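Local coordinates for acyl-CoA N-acyltransferases (NAT) superfamily protein (Arabidopsis thaliana, PDB 6TH0) that probably transfers the acetyl group of acetyl-CoA to the N-terminal methionine of transmembrane proteins and to lysine side chains of proteins, at residues E78-L82 with V155-H159; L16-E20 with F36-V40; F66-V72 with L94-L100. One frame throughout, in Å; residues are numbered along the deposited sequence.

Contact 1. Residues E78-L82 with V155-H159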
loop_
_atom_site.group_PDB
_atom_site.type_symbol
_atom_site.label_atom_id
_atom_site.label_comp_id
_atom_site.label_asym_id
_atom_site.label_seq_id
_atom_site.Cartn_x
_atom_site.Cartn_y
_atom_site.Cartn_z
ATOM N N GLU A 78 6.858 -5.537 -13.120
ATOM C CA GLU A 78 6.204 -6.601 -13.864
ATOM C C GLU A 78 5.102 -6.106 -14.794
ATOM O O GLU A 78 4.605 -6.901 -15.596
ATOM C CB GLU A 78 5.612 -7.620 -12.896
ATOM C CG GLU A 78 4.422 -7.093 -12.137
ATOM C CD GLU A 78 4.072 -7.958 -10.941
ATOM O OE1 GLU A 78 4.862 -7.977 -9.971
ATOM O OE2 GLU A 78 3.002 -8.607 -10.973
ATOM N N ILE A 79 4.704 -4.839 -14.713
ATOM C CA ILE A 79 3.660 -4.320 -15.588
ATOM C C ILE A 79 4.249 -3.435 -16.677
ATOM O O ILE A 79 3.520 -2.697 -17.343
ATOM C CB ILE A 79 2.578 -3.563 -14.803
ATOM C CG1 ILE A 79 3.187 -2.358 -14.093
ATOM C CG2 ILE A 79 1.880 -4.488 -13.823
ATOM C CD1 ILE A 79 2.182 -1.523 -13.370
ATOM N N SER A 80 5.559 -3.525 -16.894
ATOM C CA SER A 80 6.178 -2.758 -17.961
ATOM C C SER A 80 5.544 -3.092 -19.304
ATOM O O SER A 80 5.518 -2.250 -20.208
ATOM C CB SER A 80 7.683 -3.017 -17.993
ATOM O OG SER A 80 8.312 -2.158 -18.916
ATOM N N ASP A 81 5.041 -4.321 -19.457
ATOM C CA ASP A 81 4.399 -4.718 -20.703
ATOM C C ASP A 81 3.107 -3.953 -20.949
ATOM O O ASP A 81 2.608 -3.947 -22.079
ATOM C CB ASP A 81 4.094 -6.215 -20.710
ATOM C CG ASP A 81 3.141 -6.625 -19.592
ATOM O OD1 ASP A 81 3.403 -6.311 -18.416
ATOM O OD2 ASP A 81 2.101 -7.247 -19.903
ATOM N N LEU A 82 2.552 -3.315 -19.923
ATOM C CA LEU A 82 1.265 -2.646 -20.062
ATOM C C LEU A 82 1.400 -1.171 -20.406
ATOM O O LEU A 82 0.384 -0.520 -20.682
ATOM C CB LEU A 82 0.474 -2.773 -18.757
ATOM C CG LEU A 82 0.178 -4.160 -18.193
ATOM C CD1 LEU A 82 -0.556 -3.991 -16.886
ATOM C CD2 LEU A 82 -0.638 -4.990 -19.179
ATOM N N VAL A 155 -5.989 -6.676 -13.446
ATOM C CA VAL A 155 -5.326 -7.044 -14.690
ATOM C C VAL A 155 -5.307 -8.550 -14.937
ATOM O O VAL A 155 -5.742 -9.016 -15.995
ATOM C CB VAL A 155 -3.889 -6.489 -14.708
ATOM C CG1 VAL A 155 -3.166 -6.914 -15.980
ATOM C CG2 VAL A 155 -3.907 -4.987 -14.538
ATOM N N ARG A 156 -4.783 -9.318 -13.981
ATOM C CA ARG A 156 -4.572 -10.743 -14.211
ATOM C C ARG A 156 -4.332 -11.437 -12.880
ATOM O O ARG A 156 -4.028 -10.804 -11.868
ATOM C CB ARG A 156 -3.396 -10.983 -15.168
ATOM C CG ARG A 156 -2.074 -10.340 -14.730
ATOM C CD ARG A 156 -1.197 -10.158 -15.973
ATOM N NE ARG A 156 -0.039 -9.325 -15.689
ATOM C CZ ARG A 156 0.633 -8.644 -16.614
ATOM N NH1 ARG A 156 0.250 -8.688 -17.885
ATOM N NH2 ARG A 156 1.686 -7.913 -16.265
ATOM N N ARG A 157 -4.438 -12.761 -12.909
ATOM C CA ARG A 157 -4.210 -13.602 -11.744
ATOM C C ARG A 157 -2.811 -14.214 -11.790
ATOM O O ARG A 157 -2.403 -14.756 -12.824
ATOM C CB ARG A 157 -5.254 -14.714 -11.685
ATOM C CG ARG A 157 -5.210 -15.554 -10.415
ATOM C CD ARG A 157 -6.230 -16.670 -10.492
ATOM N NE ARG A 157 -6.342 -17.366 -9.219
ATOM C CZ ARG A 157 -7.310 -17.139 -8.338
ATOM N NH1 ARG A 157 -7.337 -17.815 -7.205
ATOM N NH2 ARG A 157 -8.251 -16.235 -8.590
ATOM N N LEU A 158 -2.079 -14.108 -10.681
ATOM C CA LEU A 158 -0.759 -14.719 -10.536
ATOM C C LEU A 158 -0.872 -15.923 -9.607
ATOM O O LEU A 158 -1.255 -15.780 -8.443
ATOM C CB LEU A 158 0.259 -13.718 -9.983
ATOM C CG LEU A 158 0.629 -12.610 -10.974
ATOM C CD1 LEU A 158 -0.544 -11.680 -11.246
ATOM C CD2 LEU A 158 1.857 -11.836 -10.518
ATOM N N HIS A 159 -0.486 -17.093 -10.098
ATOM C CA HIS A 159 -0.643 -18.311 -9.319
ATOM C C HIS A 159 0.508 -18.513 -8.335
ATOM O O HIS A 159 1.675 -18.281 -8.657
ATOM C CB HIS A 159 -0.756 -19.501 -10.263
ATOM C CG HIS A 159 -1.894 -19.372 -11.227
ATOM N ND1 HIS A 159 -3.183 -19.738 -10.907
ATOM C CD2 HIS A 159 -1.942 -18.890 -12.492
ATOM C CE1 HIS A 159 -3.975 -19.497 -11.938
ATOM N NE2 HIS A 159 -3.248 -18.981 -12.911
HETATM O O HOH W 1 2.021 -9.490 -13.691
#
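Arg156 dominates this surface contact, reaching from strand 153-164 to the loop that follows strand 63-73. Its side chain, extended beyond CB, ends in a two-pronged salt bridge with Asp81: NH2 of Arg156 donates to OD1 of Asp81 at 3.2 Å and NH1 of Arg156 to OD2 of Asp81 at 3.1 Å, both almost linear, so the carboxylate meets the guanidinium edge in its plane. The third nitrogen, NE of Arg156, donates to water 1 at 2.9 Å, and the same water donates to OE2 of Glu78 at 3.0 Å. Glu78 OE2 is also hydrogen-bonded to His135, and lies 3.5 Å from CD2 of Leu158. Leu82 adds apolar packing: its CD1 packs on CG1 of Val155 at 4.0 Å, while its CD2 lies 4.0 Å from NH1 of Arg156. A short 3-10 turn, with Leu82 N bonded to Ile79 O at 2.8 Å, presents Asp81 and Leu82 side by side. The contact thus ties a long loop of the GNAT fold to strand 153-164, one of the two outermost of the sheet, by side chains and water. Strand 153-164 is paired with strand 167-177, whose Leu173 touches both Ile79 and Arg156, while Tyr133 of strand 129-137 packs on Glu78 and Ile79.

Contact 2. Residues L16-E20 with F36-V40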
loop_
_atom_site.group_PDB
_atom_site.type_symbol
_atom_site.label_atom_id
_atom_site.label_comp_id
_atom_site.label_asym_id
_atom_site.label_seq_id
_atom_site.Cartn_x
_atom_site.Cartn_y
_atom_site.Cartn_z
ATOM N N LEU A 16 7.518 2.390 15.254
ATOM C CA LEU A 16 8.101 1.095 14.912
ATOM C C LEU A 16 7.395 -0.066 15.616
ATOM O O LEU A 16 6.956 -1.015 14.964
ATOM C CB LEU A 16 9.594 1.091 15.234
ATOM C CG LEU A 16 10.269 -0.243 14.924
ATOM C CD1 LEU A 16 10.212 -0.528 13.438
ATOM C CD2 LEU A 16 11.705 -0.247 15.411
ATOM N N GLU A 17 7.326 -0.024 16.948
ATOM C CA GLU A 17 6.723 -1.124 17.706
ATOM C C GLU A 17 5.284 -1.367 17.282
ATOM O O GLU A 17 4.894 -2.502 16.979
ATOM C CB GLU A 17 6.786 -0.836 19.205
ATOM C CG GLU A 17 6.491 -2.047 20.074
ATOM C CD GLU A 17 6.304 -1.680 21.537
ATOM O OE1 GLU A 17 6.888 -0.664 21.976
ATOM O OE2 GLU A 17 5.567 -2.402 22.243
ATOM N N ARG A 18 4.475 -0.309 17.248
ATOM C CA ARG A 18 3.075 -0.469 16.865
ATOM C C ARG A 18 2.948 -0.979 15.435
ATOM O O ARG A 18 2.134 -1.864 15.154
ATOM C CB ARG A 18 2.332 0.856 17.040
ATOM C CG ARG A 18 0.939 0.889 16.417
ATOM C CD ARG A 18 -0.044 0.009 17.188
ATOM N NE ARG A 18 -1.415 0.368 16.833
ATOM C CZ ARG A 18 -2.490 -0.326 17.203
ATOM N NH1 ARG A 18 -2.351 -1.416 17.942
ATOM N NH2 ARG A 18 -3.698 0.079 16.844
ATOM N N LEU A 19 3.757 -0.444 14.518
ATOM C CA LEU A 19 3.695 -0.865 13.125
ATOM C C LEU A 19 3.984 -2.350 12.981
ATOM O O LEU A 19 3.266 -3.063 12.260
ATOM C CB LEU A 19 4.689 -0.054 12.281
ATOM C CG LEU A 19 4.568 -0.198 10.761
ATOM C CD1 LEU A 19 3.256 0.346 10.190
ATOM C CD2 LEU A 19 5.796 0.414 10.068
ATOM N N GLU A 20 5.035 -2.834 13.644
ATOM C CA GLU A 20 5.359 -4.249 13.540
ATOM C C GLU A 20 4.230 -5.081 14.115
ATOM O O GLU A 20 3.806 -6.075 13.520
ATOM C CB GLU A 20 6.650 -4.583 14.277
ATOM C CG GLU A 20 7.939 -4.144 13.609
ATOM C CD GLU A 20 9.149 -4.563 14.426
ATOM O OE1 GLU A 20 9.206 -4.210 15.625
ATOM O OE2 GLU A 20 10.029 -5.261 13.878
ATOM N N PHE A 36 10.495 -3.323 8.557
ATOM C CA PHE A 36 9.869 -2.242 9.305
ATOM C C PHE A 36 10.847 -1.122 9.612
ATOM O O PHE A 36 10.420 0.033 9.737
ATOM C CB PHE A 36 9.202 -2.812 10.548
ATOM C CG PHE A 36 8.095 -3.753 10.202
ATOM C CD1 PHE A 36 6.872 -3.264 9.770
ATOM C CD2 PHE A 36 8.292 -5.122 10.249
ATOM C CE1 PHE A 36 5.859 -4.116 9.406
ATOM C CE2 PHE A 36 7.269 -5.987 9.899
ATOM C CZ PHE A 36 6.050 -5.480 9.471
ATOM N N GLN A 37 12.141 -1.433 9.754
ATOM C CA GLN A 37 13.142 -0.381 9.848
ATOM C C GLN A 37 13.167 0.440 8.565
ATOM O O GLN A 37 13.292 1.669 8.598
ATOM C CB GLN A 37 14.534 -0.971 10.117
ATOM C CG GLN A 37 14.797 -1.463 11.533
ATOM C CD GLN A 37 14.787 -0.344 12.564
ATOM O OE1 GLN A 37 15.109 0.803 12.258
ATOM N NE2 GLN A 37 14.446 -0.685 13.800
ATOM N N ASN A 38 13.121 -0.240 7.420
ATOM C CA ASN A 38 13.064 0.454 6.138
ATOM C C ASN A 38 11.861 1.387 6.080
ATOM O O ASN A 38 11.983 2.552 5.686
ATOM C CB ASN A 38 13.018 -0.585 5.017
ATOM C CG ASN A 38 13.054 0.021 3.615
ATOM O OD1 ASN A 38 13.142 1.246 3.413
ATOM N ND2 ASN A 38 13.057 -0.867 2.626
ATOM N N VAL A 39 10.703 0.916 6.529
ATOM C CA VAL A 39 9.485 1.721 6.450
ATOM C C VAL A 39 9.643 3.000 7.267
ATOM O O VAL A 39 9.450 4.108 6.759
ATOM C CB VAL A 39 8.267 0.907 6.925
ATOM C CG1 VAL A 39 7.047 1.804 7.073
ATOM C CG2 VAL A 39 7.954 -0.244 5.972
ATOM N N VAL A 40 10.017 2.868 8.547
ATOM C CA VAL A 40 10.037 4.034 9.430
ATOM C C VAL A 40 11.184 4.979 9.098
ATOM O O VAL A 40 11.130 6.165 9.446
ATOM C CB VAL A 40 10.111 3.586 10.900
ATOM C CG1 VAL A 40 8.941 2.636 11.207
ATOM C CG2 VAL A 40 11.479 2.944 11.208
#
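Apolar packing makes up most of the interface between helices 16-26 and 33-41. Leu19 points at the other helix and puts its CD2 3.5 Å from CG1 of Val39, 4.0 Å from CG1 of Val40 and 3.8 Å from CD1 of Phe36, the last at the ring edge. One turn earlier, Leu16 CD1 lies 3.8 Å from Phe36 CB and 4.1 Å from Val40 CG1. The segment axes come within 10.2 Å with 125° between their directions, so the two segments cross obliquely, nearer antiparallel than parallel. Their helices form the pair that joins the first two strands of the GNAT fold, lying against the sheet: Leu19 touches Phe66 and Val39 touches Thr68, both on strand 63-73. A CH-pi contact adds to the packing, since CA of Glu20 sits 4.1 Å from the Phe36 ring centroid, only 8° off the ring normal; His23 meets this ring edge-to-face. At the polar margin no hydrogen bond crosses between the segments, and the Gln37 amide meets Leu16 through NE2 to CD2 at 3.2 Å.

Contact 3. Residues F66-V72 with L94-L100. With ACO (acetyl coenzyme *a), chain C.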
loop_
_atom_site.group_PDB
_atom_site.type_symbol
_atom_site.label_atom_id
_atom_site.label_comp_id
_atom_site.label_asym_id
_atom_site.label_seq_id
_atom_site.Cartn_x
_atom_site.Cartn_y
_atom_site.Cartn_z
ATOM N N PHE A 66 -2.644 2.066 8.337
ATOM C CA PHE A 66 -1.341 2.283 7.716
ATOM C C PHE A 66 -1.432 1.908 6.247
ATOM O O PHE A 66 -2.276 1.104 5.848
ATOM C CB PHE A 66 -0.261 1.436 8.406
ATOM C CG PHE A 66 -0.531 -0.014 8.336
ATOM C CD1 PHE A 66 -0.141 -0.749 7.229
ATOM C CD2 PHE A 66 -1.268 -0.644 9.335
ATOM C CE1 PHE A 66 -0.443 -2.105 7.135
ATOM C CE2 PHE A 66 -1.563 -1.986 9.247
ATOM C CZ PHE A 66 -1.141 -2.725 8.165
ATOM N N VAL A 67 -0.562 2.512 5.434
ATOM C CA VAL A 67 -0.295 2.023 4.087
ATOM C C VAL A 67 1.193 2.224 3.823
ATOM O O VAL A 67 1.760 3.229 4.259
ATOM C CB VAL A 67 -1.138 2.751 3.025
ATOM C CG1 VAL A 67 -0.791 4.235 2.998
ATOM C CG2 VAL A 67 -0.948 2.110 1.653
ATOM N N THR A 68 1.855 1.205 3.273
ATOM C CA THR A 68 3.264 1.299 2.889
ATOM C C THR A 68 3.426 1.052 1.390
ATOM O O THR A 68 2.666 0.285 0.781
ATOM C CB THR A 68 4.123 0.309 3.657
ATOM O OG1 THR A 68 3.691 -1.020 3.348
ATOM C CG2 THR A 68 3.998 0.558 5.160
ATOM N N ALA A 69 4.406 1.728 0.782
ATOM C CA ALA A 69 4.603 1.637 -0.657
ATOM C C ALA A 69 6.080 1.853 -0.978
ATOM O O ALA A 69 6.798 2.540 -0.250
ATOM C CB ALA A 69 3.746 2.659 -1.423
ATOM N N LYS A 70 6.516 1.329 -2.115
ATOM C CA LYS A 70 7.892 1.562 -2.527
ATOM C C LYS A 70 7.912 2.010 -3.970
ATOM O O LYS A 70 6.968 1.787 -4.731
ATOM C CB LYS A 70 8.785 0.323 -2.361
ATOM C CG LYS A 70 8.423 -0.841 -3.274
ATOM C CD LYS A 70 9.507 -1.908 -3.211
ATOM C CE LYS A 70 9.172 -3.119 -4.074
ATOM N NZ LYS A 70 10.254 -4.141 -3.996
ATOM N N ILE A 71 9.011 2.638 -4.321
ATOM C CA ILE A 71 9.175 3.208 -5.644
ATOM C C ILE A 71 9.889 2.189 -6.518
ATOM O O ILE A 71 10.874 1.568 -6.095
ATOM C CB ILE A 71 9.938 4.534 -5.541
ATOM C CG1 ILE A 71 9.213 5.446 -4.545
ATOM C CG2 ILE A 71 10.009 5.199 -6.899
ATOM C CD1 ILE A 71 7.826 5.864 -4.983
ATOM N N VAL A 72 9.410 2.044 -7.754
ATOM C CA VAL A 72 9.858 1.025 -8.696
ATOM C C VAL A 72 10.152 1.699 -10.031
ATOM O O VAL A 72 9.319 2.460 -10.533
ATOM C CB VAL A 72 8.762 -0.049 -8.883
ATOM C CG1 VAL A 72 9.235 -1.175 -9.772
ATOM C CG2 VAL A 72 8.301 -0.589 -7.522
ATOM N N LEU A 94 6.957 3.916 -10.878
ATOM C CA LEU A 94 5.668 3.439 -10.407
ATOM C C LEU A 94 5.734 3.386 -8.892
ATOM O O LEU A 94 6.814 3.231 -8.319
ATOM C CB LEU A 94 5.348 2.056 -10.963
ATOM C CG LEU A 94 5.073 1.973 -12.451
ATOM C CD1 LEU A 94 5.195 0.543 -12.930
ATOM C CD2 LEU A 94 3.681 2.516 -12.726
ATOM N N VAL A 95 4.579 3.561 -8.246
ATOM C CA VAL A 95 4.442 3.330 -6.811
ATOM C C VAL A 95 3.775 1.977 -6.620
ATOM O O VAL A 95 2.730 1.707 -7.227
ATOM C CB VAL A 95 3.641 4.456 -6.135
ATOM C CG1 VAL A 95 3.489 4.180 -4.643
ATOM C CG2 VAL A 95 4.341 5.800 -6.364
ATOM N N TYR A 96 4.393 1.117 -5.806
ATOM C CA TYR A 96 3.889 -0.222 -5.510
ATOM C C TYR A 96 3.405 -0.270 -4.064
ATOM O O TYR A 96 4.211 -0.177 -3.137
ATOM C CB TYR A 96 4.989 -1.266 -5.742
ATOM C CG TYR A 96 4.560 -2.702 -5.506
ATOM C CD1 TYR A 96 3.773 -3.378 -6.438
ATOM C CD2 TYR A 96 4.959 -3.387 -4.358
ATOM C CE1 TYR A 96 3.374 -4.688 -6.233
ATOM C CE2 TYR A 96 4.562 -4.696 -4.136
ATOM C CZ TYR A 96 3.775 -5.344 -5.069
ATOM O OH TYR A 96 3.399 -6.650 -4.840
ATOM N N ILE A 97 2.102 -0.466 -3.864
ATOM C CA ILE A 97 1.608 -0.597 -2.495
ATOM C C ILE A 97 1.994 -1.967 -1.972
ATOM O O ILE A 97 1.724 -2.996 -2.614
ATOM C CB ILE A 97 0.088 -0.388 -2.429
ATOM C CG1 ILE A 97 -0.263 1.080 -2.677
ATOM C CG2 ILE A 97 -0.448 -0.885 -1.049
ATOM C CD1 ILE A 97 -1.726 1.309 -2.979
ATOM N N LEU A 98 2.663 -1.979 -0.820
ATOM C CA LEU A 98 3.134 -3.186 -0.161
ATOM C C LEU A 98 2.095 -3.687 0.843
ATOM O O LEU A 98 1.635 -4.827 0.759
ATOM C CB LEU A 98 4.436 -2.907 0.576
ATOM C CG LEU A 98 5.647 -2.513 -0.300
ATOM C CD1 LEU A 98 6.638 -1.735 0.526
ATOM C CD2 LEU A 98 6.291 -3.788 -0.791
ATOM N N THR A 99 1.732 -2.843 1.802
ATOM C CA THR A 99 0.793 -3.265 2.837
ATOM C C THR A 99 -0.243 -2.178 3.079
ATOM O O THR A 99 -0.032 -0.998 2.801
ATOM C CB THR A 99 1.505 -3.598 4.150
ATOM O OG1 THR A 99 1.988 -2.395 4.764
ATOM C CG2 THR A 99 2.662 -4.571 3.932
ATOM N N LEU A 100 -1.391 -2.607 3.607
ATOM C CA LEU A 100 -2.495 -1.711 3.912
ATOM C C LEU A 100 -3.310 -2.406 4.988
ATOM O O LEU A 100 -3.536 -3.606 4.867
ATOM C CB LEU A 100 -3.354 -1.449 2.673
ATOM C CG LEU A 100 -4.720 -0.821 2.877
ATOM C CD1 LEU A 100 -4.569 0.660 3.189
ATOM C CD2 LEU A 100 -5.587 -1.026 1.642
HETATM N N1A ACO C . -20.752 3.820 6.396
HETATM C C2A ACO C . -20.886 2.483 6.096
HETATM N N3A ACO C . -20.106 1.658 5.376
HETATM C C4A ACO C . -18.989 2.314 4.874
HETATM C C5A ACO C . -18.710 3.699 5.100
HETATM C C6A ACO C . -19.635 4.421 5.878
HETATM N N6A ACO C . -19.422 5.751 6.131
HETATM N N7A ACO C . -17.516 4.085 4.477
HETATM C C8A ACO C . -17.082 2.953 3.884
HETATM N N9A ACO C . -17.931 1.865 4.090
HETATM C C1B ACO C . -17.778 0.498 3.587
HETATM C C2B ACO C . -17.185 0.416 2.106
HETATM O O2B ACO C . -18.182 0.619 1.195
HETATM C C3B ACO C . -16.805 -1.134 2.239
HETATM O O3B ACO C . -17.984 -1.775 2.194
HETATM P P3B ACO C . -17.864 -3.444 1.428
HETATM O O7A ACO C . -17.154 -4.091 2.588
HETATM O O8A ACO C . -19.314 -3.837 1.199
HETATM O O9A ACO C . -16.998 -3.123 0.233
HETATM C C4B ACO C . -16.153 -1.191 3.662
HETATM O O4B ACO C . -16.869 -0.208 4.479
HETATM C C5B ACO C . -14.635 -0.936 3.611
HETATM O O5B ACO C . -14.337 0.257 2.956
HETATM P P1A ACO C . -13.244 1.098 3.862
HETATM O O1A ACO C . -13.844 1.434 5.176
HETATM O O2A ACO C . -12.660 2.160 2.973
HETATM O O3A ACO C . -11.910 0.121 4.231
HETATM P P2A ACO C . -11.669 -0.176 5.773
HETATM O O4A ACO C . -11.081 0.983 6.492
HETATM O O5A ACO C . -12.751 -0.995 6.425
HETATM O O6A ACO C . -10.318 -1.267 5.750
HETATM C CBP ACO C . -9.189 -3.162 4.788
HETATM C CCP ACO C . -10.367 -2.104 4.646
HETATM C CDP ACO C . -7.888 -2.408 4.640
HETATM C CEP ACO C . -9.310 -4.241 3.710
HETATM C CAP ACO C . -9.349 -3.757 6.213
HETATM O OAP ACO C . -10.470 -4.634 6.278
HETATM C C9P ACO C . -8.145 -4.555 6.704
HETATM O O9P ACO C . -7.293 -4.025 7.383
HETATM N N8P ACO C . -8.089 -5.905 6.424
HETATM C C7P ACO C . -6.941 -6.757 6.879
HETATM C C6P ACO C . -5.673 -6.356 6.185
HETATM C C5P ACO C . -5.864 -6.632 4.735
HETATM O O5P ACO C . -6.485 -7.580 4.280
HETATM N N4P ACO C . -5.290 -5.726 3.866
HETATM C C3P ACO C . -5.504 -5.998 2.446
HETATM C C2P ACO C . -4.354 -5.478 1.661
HETATM S S1P ACO C . -4.667 -5.878 -0.127
HETATM C C ACO C . -3.879 -7.488 -0.119
HETATM O O ACO C . -4.501 -8.521 -0.161
HETATM C CH3 ACO C . -2.444 -7.510 -0.001
#
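Strand 93-102 carries the classic beta bulge of this acetyl-CoA site, with Leu98 and Thr99 both facing Thr68. Thr68 O accepts hydrogen bonds from Leu98 N at 2.8 Å and, weakly, from Thr99 N at 3.4 Å, while Thr68 N donates to Thr99 O at 2.9 Å. OG1 of Thr68 and OG1 of Thr99 share a 2.6 Å hydrogen bond. Beyond the bulge the antiparallel pairing is regular: Lys70 and Tyr96 exchange two 2.9 Å N-to-O bonds, and Val72 pairs with Leu94 through N to O at 2.9 Å and O to N at 2.8 Å. At the other end Leu100 O accepts a hydrogen bond from the pantetheine nitrogen N4P of acetyl-CoA at 2.9 Å; this, with further bonds to Val102 N and Ile137 N, is consistent with the strand-like pantetheine docking of GNAT enzymes. Ala69 CB packs on Val95 CG1 at 3.6 Å, and Val67 CG2 on Ile97 CG2 at 4.1 Å. Val67, Val95 and Ile97 touch Val119 of helix 111-123; strands 45-52 and 129-137 flank the pair within the sheet.

Contact 3 lies near the centre of the chain, with contacts 1 and 2 on opposite sides of that centre, 29 Å from each other between centres and about 17 Å between nearest atoms. Contact 3 touches both: Ile79 CD1 of contact 1 meets Leu94 CD1 at 3.7 Å, and Val39 CG1 of contact 2 meets Thr68 CG2 at 3.8 Å. Along the chain contact 2 is complete before the others begin, whereas the segments of contacts 1 and 3 alternate, 66-72, 78-82, 94-100, 155-159. Contacts 1 and 3 reach the same sheet, at its edge and its middle. The central strand pair, whose Leu100 bonds acetyl-CoA, is thus packed against helices at one end and a loop at the other.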